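Local atomic coordinates of cytosol aminopeptidase (PDB entry 3IJ3), a protein that probably removes amino acids from the N-termini of peptides as a manganese-dependent metalloaminopeptidase of the M17 family. Residues K35-I40 against P110-L115; R128-F133 against A151-P156; V204-S209 against L231-K236. All blocks are in the same frame, centred on the assembly; numbering follows the deposited sequence.

Contacts 1 and 2 adjoin in the N-terminal domain and share its six-stranded sheet, their centres about 11 Å apart; contact 3 lies in the catalytic domain, its centre about 47 Å from that of contact 1 and about 37 Å from that of contact 2. Contact 1 pairs two parallel strands by backbone hydrogen bonds and is partly buried, with a water at one end. Contact 2 is buried and held by apolar side chains, with backbone carbonyls at the F133 ring edge and at L130; its strand bonds to F113 of contact 1. Contact 3, mostly buried with K205 and E208 exposed, pairs antiparallel strands, one face mostly apolar, the other carrying the K205-D234 pair beside I207 and L232.

Contact 1 of 3, residues K35-I40 against P110-L115; sequences KNFIPI and PGAFQL
I38 and F113 meet side by side on one face of a parallel strand pair, where the packing is tight. I38 CB lies 3.6 Å from F113 CD1, and CG2 comes up to the same part of the ring. I40 adds its CD1, 3.5 Å from F113 CB, and its CB leans on CD2 of L115, whose side chain continues onto helix 123-135. F37, just before the strand, is packed as closely: its CD1 is 3.6 Å from A112 CB, its CB rests on Q114 CB and CG, and its ring meets that of F154. Three backbone bonds hold the strands: I38 N to A112 O is 2.9 Å and nearly straight (175°), Q114 N reaches I38 O from above the carbonyl plane, and I40 N closes on Q114 O. The looser side lies at P39, which only grazes Q114, and at the watered amide end of that glutamine. In the conformer described, one of two, Q114 OE1 lies at the F37 ring edge, in its plane and 3.5 Å from CD2. A water accepts from F37 N and lies 2.8 Å from Q114 OE1. Strands 85-91 and 151-154 flank the pair, which forms the middle of the mixed six-stranded sheet of the M17 N-terminal domain.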
ATOM      1  N   LYS A  35     -39.110 -28.114  43.237  1.00 25.45           N
ATOM      2  CA  LYS A  35     -38.182 -29.032  43.895  1.00 25.85           C
ATOM      3  C   LYS A  35     -37.528 -30.061  42.970  1.00 23.72           C
ATOM      4  O   LYS A  35     -36.746 -30.888  43.437  1.00 25.27           O
ATOM      5  CB  LYS A  35     -38.897 -29.759  45.057  1.00 26.76           C
ATOM      6  CG  LYS A  35     -39.293 -28.857  46.211  1.00 30.80           C
ATOM      7  CD  LYS A  35     -38.062 -28.274  46.910  1.00 36.15           C
ATOM      8  CE  LYS A  35     -38.440 -27.506  48.171  1.00 40.35           C
ATOM      9  NZ  LYS A  35     -37.238 -26.889  48.805  1.00 43.82           N
ATOM     10  N   ASN A  36     -37.819 -30.005  41.670  1.00 21.36           N
ATOM     11  CA  ASN A  36     -37.252 -30.961  40.715  1.00 18.91           C
ATOM     12  C   ASN A  36     -36.317 -30.388  39.626  1.00 18.07           C
ATOM     13  O   ASN A  36     -36.153 -31.000  38.560  1.00 18.12           O
ATOM     14  CB  ASN A  36     -38.368 -31.780  40.062  1.00 19.79           C
ATOM     15  CG  ASN A  36     -39.428 -30.920  39.408  1.00 19.20           C
ATOM     16  OD1 ASN A  36     -39.276 -29.694  39.306  1.00 17.48           O
ATOM     17  ND2 ASN A  36     -40.526 -31.559  38.963  1.00 13.61           N
ATOM     18  N   PHE A  37     -35.716 -29.224  39.870  1.00 15.92           N
ATOM     19  CA  PHE A  37     -34.773 -28.690  38.886  1.00 14.41           C
ATOM     20  C   PHE A  37     -33.462 -29.480  38.950  1.00 13.53           C
ATOM     21  O   PHE A  37     -33.131 -30.022  39.991  1.00 14.49           O
ATOM     22  CB  PHE A  37     -34.444 -27.228  39.153  1.00 13.28           C
ATOM     23  CG  PHE A  37     -35.599 -26.284  39.023  1.00 15.52           C
ATOM     24  CD1 PHE A  37     -36.452 -26.345  37.943  1.00 20.02           C
ATOM     25  CD2 PHE A  37     -35.748 -25.239  39.932  1.00 19.00           C
ATOM     26  CE1 PHE A  37     -37.504 -25.422  37.810  1.00 22.32           C
ATOM     27  CE2 PHE A  37     -36.788 -24.318  39.799  1.00 21.24           C
ATOM     28  CZ  PHE A  37     -37.656 -24.413  38.737  1.00 19.49           C
ATOM     29  N   ILE A  38     -32.702 -29.502  37.842  1.00 12.42           N
ATOM     30  CA  ILE A  38     -31.395 -30.184  37.773  1.00 11.83           C
ATOM     31  C   ILE A  38     -30.293 -29.239  38.276  1.00 11.95           C
ATOM     32  O   ILE A  38     -30.107 -28.139  37.721  1.00 10.96           O
ATOM     33  CB  ILE A  38     -31.065 -30.591  36.325  1.00 11.57           C
ATOM     34  CG1 ILE A  38     -32.174 -31.470  35.750  1.00 14.18           C
ATOM     35  CG2 ILE A  38     -29.685 -31.302  36.245  1.00 12.97           C
ATOM     36  CD1 ILE A  38     -32.123 -31.621  34.230  1.00 15.27           C
ATOM     37  N   PRO A  39     -29.583 -29.622  39.349  1.00 12.97           N
ATOM     38  CA  PRO A  39     -28.537 -28.730  39.831  1.00 13.28           C
ATOM     39  C   PRO A  39     -27.304 -28.646  38.928  1.00 14.16           C
ATOM     40  O   PRO A  39     -26.893 -29.647  38.336  1.00 13.16           O
ATOM     41  CB  PRO A  39     -28.148 -29.333  41.184  1.00 14.66           C
ATOM     42  CG  PRO A  39     -28.471 -30.809  41.048  1.00 16.77           C
ATOM     43  CD  PRO A  39     -29.727 -30.829  40.194  1.00 14.54           C
ATOM     44  N   ILE A  40     -26.764 -27.429  38.815  1.00 13.53           N
ATOM     45  CA  ILE A  40     -25.505 -27.150  38.126  1.00 13.23           C
ATOM     46  C   ILE A  40     -24.577 -26.721  39.255  1.00 14.60           C
ATOM     47  O   ILE A  40     -24.881 -25.781  39.999  1.00 15.17           O
ATOM     48  CB  ILE A  40     -25.629 -26.037  37.100  1.00 12.75           C
ATOM     49  CG1 ILE A  40     -26.595 -26.454  35.982  1.00 13.16           C
ATOM     50  CG2 ILE A  40     -24.275 -25.719  36.530  1.00 14.14           C
ATOM     51  CD1 ILE A  40     -26.882 -25.315  34.966  1.00 14.07           C
ATOM     52  N   PRO A 110     -30.872 -30.455  27.284  1.00 20.76           N
ATOM     53  CA  PRO A 110     -32.166 -29.813  27.527  1.00 20.75           C
ATOM     54  C   PRO A 110     -32.634 -29.950  28.983  1.00 19.90           C
ATOM     55  O   PRO A 110     -32.319 -30.957  29.652  1.00 18.96           O
ATOM     56  CB  PRO A 110     -33.113 -30.605  26.616  1.00 22.17           C
ATOM     57  CG  PRO A 110     -32.242 -31.078  25.517  1.00 23.26           C
ATOM     58  CD  PRO A 110     -30.960 -31.456  26.208  1.00 22.50           C
ATOM     59  N   GLY A 111     -33.357 -28.948  29.484  1.00 17.90           N
ATOM     60  CA  GLY A 111     -33.897 -29.033  30.846  1.00 17.87           C
ATOM     61  C   GLY A 111     -34.056 -27.755  31.616  1.00 16.33           C
ATOM     62  O   GLY A 111     -33.751 -26.669  31.117  1.00 16.58           O
ATOM     63  N   ALA A 112     -34.566 -27.917  32.840  1.00 15.19           N
ATOM     64  CA  ALA A 112     -34.786 -26.846  33.800  1.00 13.76           C
ATOM     65  C   ALA A 112     -33.723 -27.018  34.859  1.00 13.35           C
ATOM     66  O   ALA A 112     -33.711 -28.025  35.574  1.00 13.42           O
ATOM     67  CB  ALA A 112     -36.207 -26.953  34.434  1.00 13.43           C
ATOM     68  N   PHE A 113     -32.829 -26.038  34.973  1.00 12.10           N
ATOM     69  CA  PHE A 113     -31.680 -26.139  35.883  1.00 11.22           C
ATOM     70  C   PHE A 113     -31.732 -25.124  37.002  1.00 11.73           C
ATOM     71  O   PHE A 113     -32.517 -24.179  36.970  1.00 11.20           O
ATOM     72  CB  PHE A 113     -30.369 -25.969  35.084  1.00 12.14           C
ATOM     73  CG  PHE A 113     -30.164 -27.007  33.991  1.00 10.52           C
ATOM     74  CD1 PHE A 113     -29.405 -28.152  34.237  1.00 12.13           C
ATOM     75  CD2 PHE A 113     -30.733 -26.851  32.730  1.00 12.59           C
ATOM     76  CE1 PHE A 113     -29.214 -29.124  33.243  1.00 12.37           C
ATOM     77  CE2 PHE A 113     -30.557 -27.812  31.730  1.00 15.07           C
ATOM     78  CZ  PHE A 113     -29.792 -28.965  31.990  1.00 13.49           C
ATOM     79  N   GLN A 114     -30.878 -25.300  37.997  0.50 11.84           N
ATOM     80  CA  GLN A 114     -30.806 -24.351  39.085  0.50 12.09           C
ATOM     81  C   GLN A 114     -29.394 -24.316  39.603  0.50 13.02           C
ATOM     82  O   GLN A 114     -28.661 -25.304  39.504  0.50 13.35           O
ATOM     83  CB  GLN A 114     -31.731 -24.769  40.238  0.50 12.79           C
ATOM     84  CG  GLN A 114     -31.230 -26.014  40.944  0.50 11.30           C
ATOM     85  CD  GLN A 114     -32.137 -26.507  42.048  0.50 15.54           C
ATOM     86  OE1 GLN A 114     -33.263 -26.036  42.213  0.50 16.37           O
ATOM     87  NE2 GLN A 114     -31.656 -27.491  42.796  0.50 19.58           N
ATOM     88  N   LEU A 115     -29.011 -23.164  40.142  1.00 13.38           N
ATOM     89  CA  LEU A 115     -27.716 -22.980  40.794  1.00 14.00           C
ATOM     90  C   LEU A 115     -28.002 -23.095  42.283  1.00 15.86           C
ATOM     91  O   LEU A 115     -29.168 -22.996  42.697  1.00 17.01           O
ATOM     92  CB  LEU A 115     -27.141 -21.594  40.523  1.00 14.99           C
ATOM     93  CG  LEU A 115     -26.890 -21.262  39.053  1.00 14.34           C
ATOM     94  CD1 LEU A 115     -26.070 -19.949  38.990  1.00 12.11           C
ATOM     95  CD2 LEU A 115     -26.164 -22.396  38.367  1.00 15.09           C
TER
HETATM   96  O   HOH W   1     -35.344 -27.897  42.533  1.00 17.92           O

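Contact 2 of 3, residues R128-F133 against A151-P156; sequences RALLAF and AKLFLP
F133, L130 and L153 bury most of the surface here. The F133 ring takes L153 CB over one face in a CH-pi contact, 3.8 Å from the ring centroid and 21° off the normal. The same leucine also presses its CD2 to within 3.5 Å of F133 CG, so one branch and the stem of L153 together span the ring from its root to its outer half. A chi1 of 177° turns the F133 ring away from its own backbone N and out to the strand, and sets its edge against A151 O, which lies in the ring plane, 3.6 Å from CZ. This is the return half of a beta-alpha-beta unit: strand 111-114 leads into helix 123-135, which packs on strand 151-154 with the axes of the two segments 9.7 Å apart and running nearly antiparallel. One turn earlier on the helix, L130 divides its methyls. CD2 meets L153 CD2 at 3.9 Å, the two side chains crossing at about a right angle, and also touches F154 O; CD1 reaches L155 CD1 and comes tip to tip with P156 CD, 3.9 Å away, just past the strand's end. Helix 104-107 adds L104 and S105 against F133, and F113 of the neighbouring strand packs on A151 and L153. L155 turns on to V163 and T164 of helix 157-178, and the backbone of L153 bonds to C28 and L30.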
ATOM      1  N   ARG A 128     -23.939 -12.772  39.594  1.00 14.75           N
ATOM      2  CA  ARG A 128     -23.143 -12.703  38.352  1.00 14.59           C
ATOM      3  C   ARG A 128     -23.241 -13.996  37.532  1.00 13.55           C
ATOM      4  O   ARG A 128     -23.265 -13.955  36.306  1.00 12.98           O
ATOM      5  CB  ARG A 128     -21.685 -12.455  38.647  1.00 16.04           C
ATOM      6  CG  ARG A 128     -21.402 -11.118  39.175  1.00 20.10           C
ATOM      7  CD  ARG A 128     -19.917 -10.961  39.397  1.00 23.73           C
ATOM      8  NE  ARG A 128     -19.637  -9.731  40.111  1.00 23.18           N
ATOM      9  CZ  ARG A 128     -18.425  -9.333  40.451  1.00 20.86           C
ATOM     10  NH1 ARG A 128     -17.349 -10.058  40.130  1.00 19.18           N
ATOM     11  NH2 ARG A 128     -18.301  -8.201  41.106  1.00 25.75           N
ATOM     12  N   ALA A 129     -23.249 -15.139  38.206  1.00 11.57           N
ATOM     13  CA  ALA A 129     -23.386 -16.414  37.531  1.00 11.13           C
ATOM     14  C   ALA A 129     -24.770 -16.500  36.868  1.00 11.49           C
ATOM     15  O   ALA A 129     -24.888 -16.944  35.735  1.00  9.93           O
ATOM     16  CB  ALA A 129     -23.169 -17.583  38.518  1.00 11.29           C
ATOM     17  N   LEU A 130     -25.818 -16.098  37.587  1.00 11.44           N
ATOM     18  CA  LEU A 130     -27.160 -16.102  37.014  1.00 12.57           C
ATOM     19  C   LEU A 130     -27.226 -15.229  35.748  1.00 11.61           C
ATOM     20  O   LEU A 130     -27.804 -15.611  34.724  1.00 12.46           O
ATOM     21  CB  LEU A 130     -28.184 -15.598  38.047  1.00 11.76           C
ATOM     22  CG  LEU A 130     -28.430 -16.477  39.276  1.00 13.27           C
ATOM     23  CD1 LEU A 130     -29.150 -15.684  40.385  1.00 16.79           C
ATOM     24  CD2 LEU A 130     -29.203 -17.731  38.914  1.00 12.88           C
ATOM     25  N   LEU A 131     -26.652 -14.043  35.828  1.00 12.62           N
ATOM     26  CA  LEU A 131     -26.624 -13.120  34.684  1.00 11.94           C
ATOM     27  C   LEU A 131     -25.790 -13.679  33.510  1.00 12.03           C
ATOM     28  O   LEU A 131     -26.252 -13.679  32.363  1.00 12.21           O
ATOM     29  CB  LEU A 131     -26.086 -11.753  35.123  1.00 12.62           C
ATOM     30  CG  LEU A 131     -25.950 -10.703  34.023  1.00 12.50           C
ATOM     31  CD1 LEU A 131     -27.318 -10.399  33.403  1.00 13.31           C
ATOM     32  CD2 LEU A 131     -25.285  -9.447  34.600  1.00 14.47           C
ATOM     33  N   ALA A 132     -24.605 -14.216  33.809  1.00 11.37           N
ATOM     34  CA  ALA A 132     -23.726 -14.792  32.774  1.00 10.45           C
ATOM     35  C   ALA A 132     -24.453 -15.862  31.999  1.00 11.52           C
ATOM     36  O   ALA A 132     -24.317 -15.938  30.777  1.00 10.84           O
ATOM     37  CB  ALA A 132     -22.433 -15.353  33.391  1.00 10.38           C
ATOM     38  N   PHE A 133     -25.226 -16.704  32.694  1.00 10.88           N
ATOM     39  CA  PHE A 133     -26.011 -17.716  31.995  1.00 11.04           C
ATOM     40  C   PHE A 133     -26.901 -17.077  30.923  1.00 12.27           C
ATOM     41  O   PHE A 133     -26.949 -17.540  29.761  1.00 12.67           O
ATOM     42  CB  PHE A 133     -26.890 -18.513  32.965  1.00 10.56           C
ATOM     43  CG  PHE A 133     -27.759 -19.523  32.269  1.00 10.85           C
ATOM     44  CD1 PHE A 133     -27.255 -20.776  31.959  1.00 17.80           C
ATOM     45  CD2 PHE A 133     -29.038 -19.207  31.870  1.00 14.29           C
ATOM     46  CE1 PHE A 133     -28.035 -21.695  31.280  1.00 17.25           C
ATOM     47  CE2 PHE A 133     -29.815 -20.129  31.194  1.00 14.61           C
ATOM     48  CZ  PHE A 133     -29.308 -21.362  30.902  1.00 16.24           C
ATOM     49  N   ALA A 151     -31.870 -25.268  27.351  1.00 17.31           N
ATOM     50  CA  ALA A 151     -31.616 -25.242  28.775  1.00 16.58           C
ATOM     51  C   ALA A 151     -32.103 -23.905  29.334  1.00 16.91           C
ATOM     52  O   ALA A 151     -31.838 -22.831  28.753  1.00 16.14           O
ATOM     53  CB  ALA A 151     -30.141 -25.441  29.064  1.00 16.35           C
ATOM     54  N   LYS A 152     -32.829 -23.971  30.450  1.00 15.84           N
ATOM     55  CA  LYS A 152     -33.311 -22.769  31.149  1.00 15.59           C
ATOM     56  C   LYS A 152     -32.874 -22.838  32.597  1.00 14.29           C
ATOM     57  O   LYS A 152     -32.686 -23.932  33.137  1.00 14.49           O
ATOM     58  CB  LYS A 152     -34.815 -22.629  31.048  1.00 16.74           C
ATOM     59  CG  LYS A 152     -35.307 -22.471  29.611  1.00 20.33           C
ATOM     60  CD  LYS A 152     -36.778 -22.100  29.616  1.00 27.99           C
ATOM     61  CE  LYS A 152     -37.339 -21.875  28.213  1.00 30.23           C
ATOM     62  NZ  LYS A 152     -38.732 -21.328  28.350  1.00 35.41           N
ATOM     63  N   LEU A 153     -32.695 -21.671  33.213  1.00 12.15           N
ATOM     64  CA  LEU A 153     -32.203 -21.585  34.584  1.00 10.78           C
ATOM     65  C   LEU A 153     -33.170 -20.881  35.501  1.00 12.09           C
ATOM     66  O   LEU A 153     -33.720 -19.818  35.162  1.00 11.00           O
ATOM     67  CB  LEU A 153     -30.877 -20.819  34.599  1.00 11.19           C
ATOM     68  CG  LEU A 153     -30.009 -20.800  35.853  1.00 12.60           C
ATOM     69  CD1 LEU A 153     -29.495 -22.234  36.174  1.00 11.84           C
ATOM     70  CD2 LEU A 153     -28.799 -19.847  35.641  1.00  9.10           C
ATOM     71  N   PHE A 154     -33.354 -21.445  36.692  1.00 11.01           N
ATOM     72  CA  PHE A 154     -34.197 -20.829  37.660  1.00 12.15           C
ATOM     73  C   PHE A 154     -33.581 -19.515  38.152  1.00 11.96           C
ATOM     74  O   PHE A 154     -32.388 -19.464  38.477  1.00 12.12           O
ATOM     75  CB  PHE A 154     -34.435 -21.755  38.843  1.00 13.13           C
ATOM     76  CG  PHE A 154     -35.221 -21.111  39.939  1.00 14.40           C
ATOM     77  CD1 PHE A 154     -36.514 -20.688  39.706  1.00 15.31           C
ATOM     78  CD2 PHE A 154     -34.667 -20.912  41.195  1.00 14.65           C
ATOM     79  CE1 PHE A 154     -37.258 -20.074  40.713  1.00 16.24           C
ATOM     80  CE2 PHE A 154     -35.401 -20.301  42.199  1.00 17.31           C
ATOM     81  CZ  PHE A 154     -36.694 -19.874  41.948  1.00 17.82           C
ATOM     82  N   LEU A 155     -34.401 -18.459  38.202  1.00 11.62           N
ATOM     83  CA  LEU A 155     -33.965 -17.157  38.703  1.00 11.58           C
ATOM     84  C   LEU A 155     -34.735 -16.833  39.999  1.00 11.99           C
ATOM     85  O   LEU A 155     -35.919 -16.494  39.938  1.00 13.93           O
ATOM     86  CB  LEU A 155     -34.188 -16.073  37.642  1.00 12.35           C
ATOM     87  CG  LEU A 155     -33.821 -14.631  37.990  1.00 11.06           C
ATOM     88  CD1 LEU A 155     -32.402 -14.503  38.452  1.00 11.63           C
ATOM     89  CD2 LEU A 155     -34.068 -13.722  36.747  1.00 14.32           C
ATOM     90  N   PRO A 156     -34.069 -16.922  41.161  1.00 12.94           N
ATOM     91  CA  PRO A 156     -34.732 -16.667  42.454  1.00 15.16           C
ATOM     92  C   PRO A 156     -35.281 -15.245  42.559  1.00 15.52           C
ATOM     93  O   PRO A 156     -34.689 -14.299  42.025  1.00 14.20           O
ATOM     94  CB  PRO A 156     -33.626 -16.897  43.492  1.00 15.84           C
ATOM     95  CG  PRO A 156     -32.536 -17.571  42.783  1.00 18.18           C
ATOM     96  CD  PRO A 156     -32.644 -17.256  41.331  1.00 13.73           C
TER

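Contact 3 of 3, residues V204-S209 against L231-K236; sequences VKIIES and LLIDLK. With SO4 (sulfate ion), chain G.
An antiparallel strand pair at the margin of the large mixed sheet of the catalytic domain joins 204-209 to 231-236. K205 with D234 and I207 with L232 are the hydrogen-bonded pairs, each closed by two backbone bonds; I207 N to L232 O, 2.8 Å and 174°, is the straightest. V204, I206, I233 and L235 make the apolar part of one face; L231 continues it and E208 ends it. A chi2 of -61° bends the I206 chain so that CD1 comes alongside I233 CG1, 3.9 Å away, while V204 parts its methyls between I233 CG2 and L235 CD1. The other face changes along the strands. I207 CD1, in the conformer described of two, lies alongside L232 CD2 at 3.9 Å, whereas K205 and D234 run side by side as a polar pair. The lysine chain bends at chi3 (66°) and puts CE 3.4 Å from D234 OD2; its NZ makes only a long salt bridge to OD2, 3.8 Å. A water donates to D234 OD2 (2.7 Å) and holds K205 NZ weakly. The stronger partner of D234 is R297. Further along, K236 NZ binds a sulfate, probably from the crystallisation liquor, through SO4 O3 at 2.6 Å; K203 and R295 share the anion. Helix 186-200 covers the apolar face through A190, V193 and A197, L212 of helix 209-215 meets I207 and L232, and strand 295-305 pairs with 231-237 on its other edge.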
ATOM      1  N   VAL A 204     -38.663  13.221  25.683  1.00 15.99           N
ATOM      2  CA  VAL A 204     -37.685  13.189  24.604  1.00 16.57           C
ATOM      3  C   VAL A 204     -37.967  14.289  23.595  1.00 16.92           C
ATOM      4  O   VAL A 204     -39.110  14.460  23.131  1.00 17.53           O
ATOM      5  CB  VAL A 204     -37.695  11.842  23.855  1.00 17.48           C
ATOM      6  CG1 VAL A 204     -36.604  11.822  22.761  1.00 19.08           C
ATOM      7  CG2 VAL A 204     -37.493  10.681  24.825  1.00 19.62           C
ATOM      8  N   LYS A 205     -36.908  15.016  23.254  1.00 16.37           N
ATOM      9  CA  LYS A 205     -36.924  16.071  22.267  1.00 16.86           C
ATOM     10  C   LYS A 205     -35.968  15.616  21.156  1.00 16.10           C
ATOM     11  O   LYS A 205     -34.893  15.132  21.452  1.00 15.26           O
ATOM     12  CB  LYS A 205     -36.391  17.380  22.916  1.00 17.40           C
ATOM     13  CG  LYS A 205     -36.096  18.486  21.949  1.00 25.96           C
ATOM     14  CD  LYS A 205     -35.832  19.813  22.652  1.00 29.67           C
ATOM     15  CE  LYS A 205     -34.597  19.833  23.484  1.00 32.11           C
ATOM     16  NZ  LYS A 205     -34.404  21.216  24.016  1.00 35.30           N
ATOM     17  N   ILE A 206     -36.372  15.774  19.901  1.00 14.94           N
ATOM     18  CA  ILE A 206     -35.529  15.456  18.749  1.00 14.21           C
ATOM     19  C   ILE A 206     -35.265  16.764  18.017  1.00 14.90           C
ATOM     20  O   ILE A 206     -36.215  17.450  17.594  1.00 15.53           O
ATOM     21  CB  ILE A 206     -36.226  14.495  17.791  1.00 14.30           C
ATOM     22  CG1 ILE A 206     -36.689  13.223  18.515  1.00 17.51           C
ATOM     23  CG2 ILE A 206     -35.320  14.177  16.582  1.00 16.01           C
ATOM     24  CD1 ILE A 206     -35.589  12.417  19.139  1.00 18.89           C
ATOM     25  N   ILE A 207     -33.986  17.113  17.910  0.60 14.78           N
ATOM     26  CA  ILE A 207     -33.558  18.317  17.221  0.60 15.03           C
ATOM     27  C   ILE A 207     -33.115  17.869  15.820  0.60 15.82           C
ATOM     28  O   ILE A 207     -32.199  17.065  15.671  0.60 15.68           O
ATOM     29  CB  ILE A 207     -32.439  19.061  17.966  0.60 14.79           C
ATOM     30  CG1 ILE A 207     -32.903  19.397  19.394  0.60 17.99           C
ATOM     31  CG2 ILE A 207     -32.027  20.349  17.182  0.60 14.44           C
ATOM     32  CD1 ILE A 207     -31.883  20.228  20.210  0.60 22.36           C
ATOM     33  N   GLU A 208     -33.812  18.377  14.797  0.50 17.40           N
ATOM     34  CA  GLU A 208     -33.573  18.009  13.370  0.50 18.16           C
ATOM     35  C   GLU A 208     -33.434  19.189  12.409  0.50 19.32           C
ATOM     36  O   GLU A 208     -33.545  20.351  12.798  0.50 17.66           O
ATOM     37  CB  GLU A 208     -34.802  17.244  12.833  0.50 20.24           C
ATOM     38  CG  GLU A 208     -35.218  15.981  13.558  0.50 20.38           C
ATOM     39  CD  GLU A 208     -36.535  15.418  13.014  0.50 25.28           C
ATOM     40  OE1 GLU A 208     -36.706  15.301  11.764  0.50 23.31           O
ATOM     41  OE2 GLU A 208     -37.404  15.080  13.840  0.50 22.26           O
ATOM     42  N   SER A 209     -33.166  18.857  11.138  1.00 20.39           N
ATOM     43  CA  SER A 209     -33.210  19.806  10.041  1.00 22.01           C
ATOM     44  C   SER A 209     -32.702  21.197  10.311  1.00 20.55           C
ATOM     45  O   SER A 209     -31.570  21.342  10.753  1.00 21.93           O
ATOM     46  CB  SER A 209     -34.643  19.825   9.486  1.00 24.75           C
ATOM     47  OG  SER A 209     -35.040  18.526   9.100  1.00 29.73           O
ATOM     48  N   LEU A 231     -29.578  14.228  13.373  1.00 16.74           N
ATOM     49  CA  LEU A 231     -30.428  14.748  14.446  1.00 16.31           C
ATOM     50  C   LEU A 231     -29.735  14.636  15.789  1.00 15.83           C
ATOM     51  O   LEU A 231     -28.684  14.004  15.904  1.00 16.42           O
ATOM     52  CB  LEU A 231     -31.768  14.038  14.424  1.00 17.48           C
ATOM     53  CG  LEU A 231     -31.788  12.523  14.525  1.00 16.68           C
ATOM     54  CD1 LEU A 231     -31.741  12.168  16.000  1.00 19.74           C
ATOM     55  CD2 LEU A 231     -33.006  11.861  13.916  1.00 18.18           C
ATOM     56  N   LEU A 232     -30.305  15.312  16.780  1.00 15.24           N
ATOM     57  CA  LEU A 232     -29.838  15.231  18.148  1.00 14.14           C
ATOM     58  C   LEU A 232     -31.008  14.765  18.995  1.00 14.19           C
ATOM     59  O   LEU A 232     -32.104  15.326  18.926  1.00 16.01           O
ATOM     60  CB  LEU A 232     -29.328  16.577  18.659  1.00 15.92           C
ATOM     61  CG  LEU A 232     -28.936  16.646  20.136  1.00 16.26           C
ATOM     62  CD1 LEU A 232     -27.727  15.747  20.455  1.00 15.86           C
ATOM     63  CD2 LEU A 232     -28.662  18.077  20.522  1.00 19.39           C
ATOM     64  N   ILE A 233     -30.786  13.695  19.736  1.00 13.55           N
ATOM     65  CA  ILE A 233     -31.782  13.139  20.668  1.00 14.39           C
ATOM     66  C   ILE A 233     -31.453  13.678  22.070  1.00 15.09           C
ATOM     67  O   ILE A 233     -30.318  13.541  22.512  1.00 16.34           O
ATOM     68  CB  ILE A 233     -31.685  11.602  20.689  1.00 14.10           C
ATOM     69  CG1 ILE A 233     -31.900  11.041  19.293  1.00 14.66           C
ATOM     70  CG2 ILE A 233     -32.710  10.983  21.689  1.00 14.88           C
ATOM     71  CD1 ILE A 233     -31.301   9.640  19.104  1.00 16.42           C
ATOM     72  N   ASP A 234     -32.461  14.201  22.779  1.00 15.19           N
ATOM     73  CA  ASP A 234     -32.302  14.816  24.111  1.00 15.04           C
ATOM     74  C   ASP A 234     -33.410  14.307  25.025  1.00 15.45           C
ATOM     75  O   ASP A 234     -34.566  14.696  24.872  1.00 17.39           O
ATOM     76  CB  ASP A 234     -32.361  16.341  23.941  1.00 16.17           C
ATOM     77  CG  ASP A 234     -32.044  17.140  25.225  1.00 19.36           C
ATOM     78  OD1 ASP A 234     -31.805  16.555  26.286  1.00 22.31           O
ATOM     79  OD2 ASP A 234     -32.022  18.411  25.138  1.00 22.13           O
ATOM     80  N   LEU A 235     -33.064  13.374  25.905  1.00 14.52           N
ATOM     81  CA  LEU A 235     -34.004  12.779  26.854  1.00 14.16           C
ATOM     82  C   LEU A 235     -33.767  13.289  28.260  1.00 14.65           C
ATOM     83  O   LEU A 235     -32.607  13.459  28.681  1.00 15.62           O
ATOM     84  CB  LEU A 235     -33.898  11.240  26.822  1.00 14.73           C
ATOM     85  CG  LEU A 235     -34.653  10.394  27.881  1.00 14.77           C
ATOM     86  CD1 LEU A 235     -34.858   8.950  27.410  1.00 16.74           C
ATOM     87  CD2 LEU A 235     -33.912  10.391  29.241  1.00 14.64           C
ATOM     88  N   LYS A 236     -34.858  13.529  29.000  1.00 15.05           N
ATOM     89  CA  LYS A 236     -34.771  13.950  30.393  1.00 14.81           C
ATOM     90  C   LYS A 236     -35.718  13.139  31.272  1.00 15.61           C
ATOM     91  O   LYS A 236     -36.821  12.789  30.865  1.00 15.29           O
ATOM     92  CB  LYS A 236     -35.052  15.444  30.583  1.00 16.72           C
ATOM     93  CG  LYS A 236     -33.946  16.314  30.039  1.00 21.61           C
ATOM     94  CD  LYS A 236     -34.155  17.798  30.285  1.00 28.78           C
ATOM     95  CE  LYS A 236     -32.846  18.552  30.000  1.00 31.93           C
ATOM     96  NZ  LYS A 236     -32.935  20.018  30.282  1.00 34.99           N
TER
HETATM   97  S   SO4 G 464     -35.525  21.286  32.049  0.50 42.94           S
HETATM   98  O1  SO4 G 464     -36.492  20.549  31.243  0.50 42.39           O
HETATM   99  O2  SO4 G 464     -36.156  21.729  33.289  0.50 45.78           O
HETATM  100  O3  SO4 G 464     -34.408  20.418  32.382  0.50 39.74           O
HETATM  101  O4  SO4 G 464     -35.043  22.456  31.323  0.50 43.87           O
HETATM  102  O   HOH W   2     -31.184  20.388  23.452  1.00 34.14           O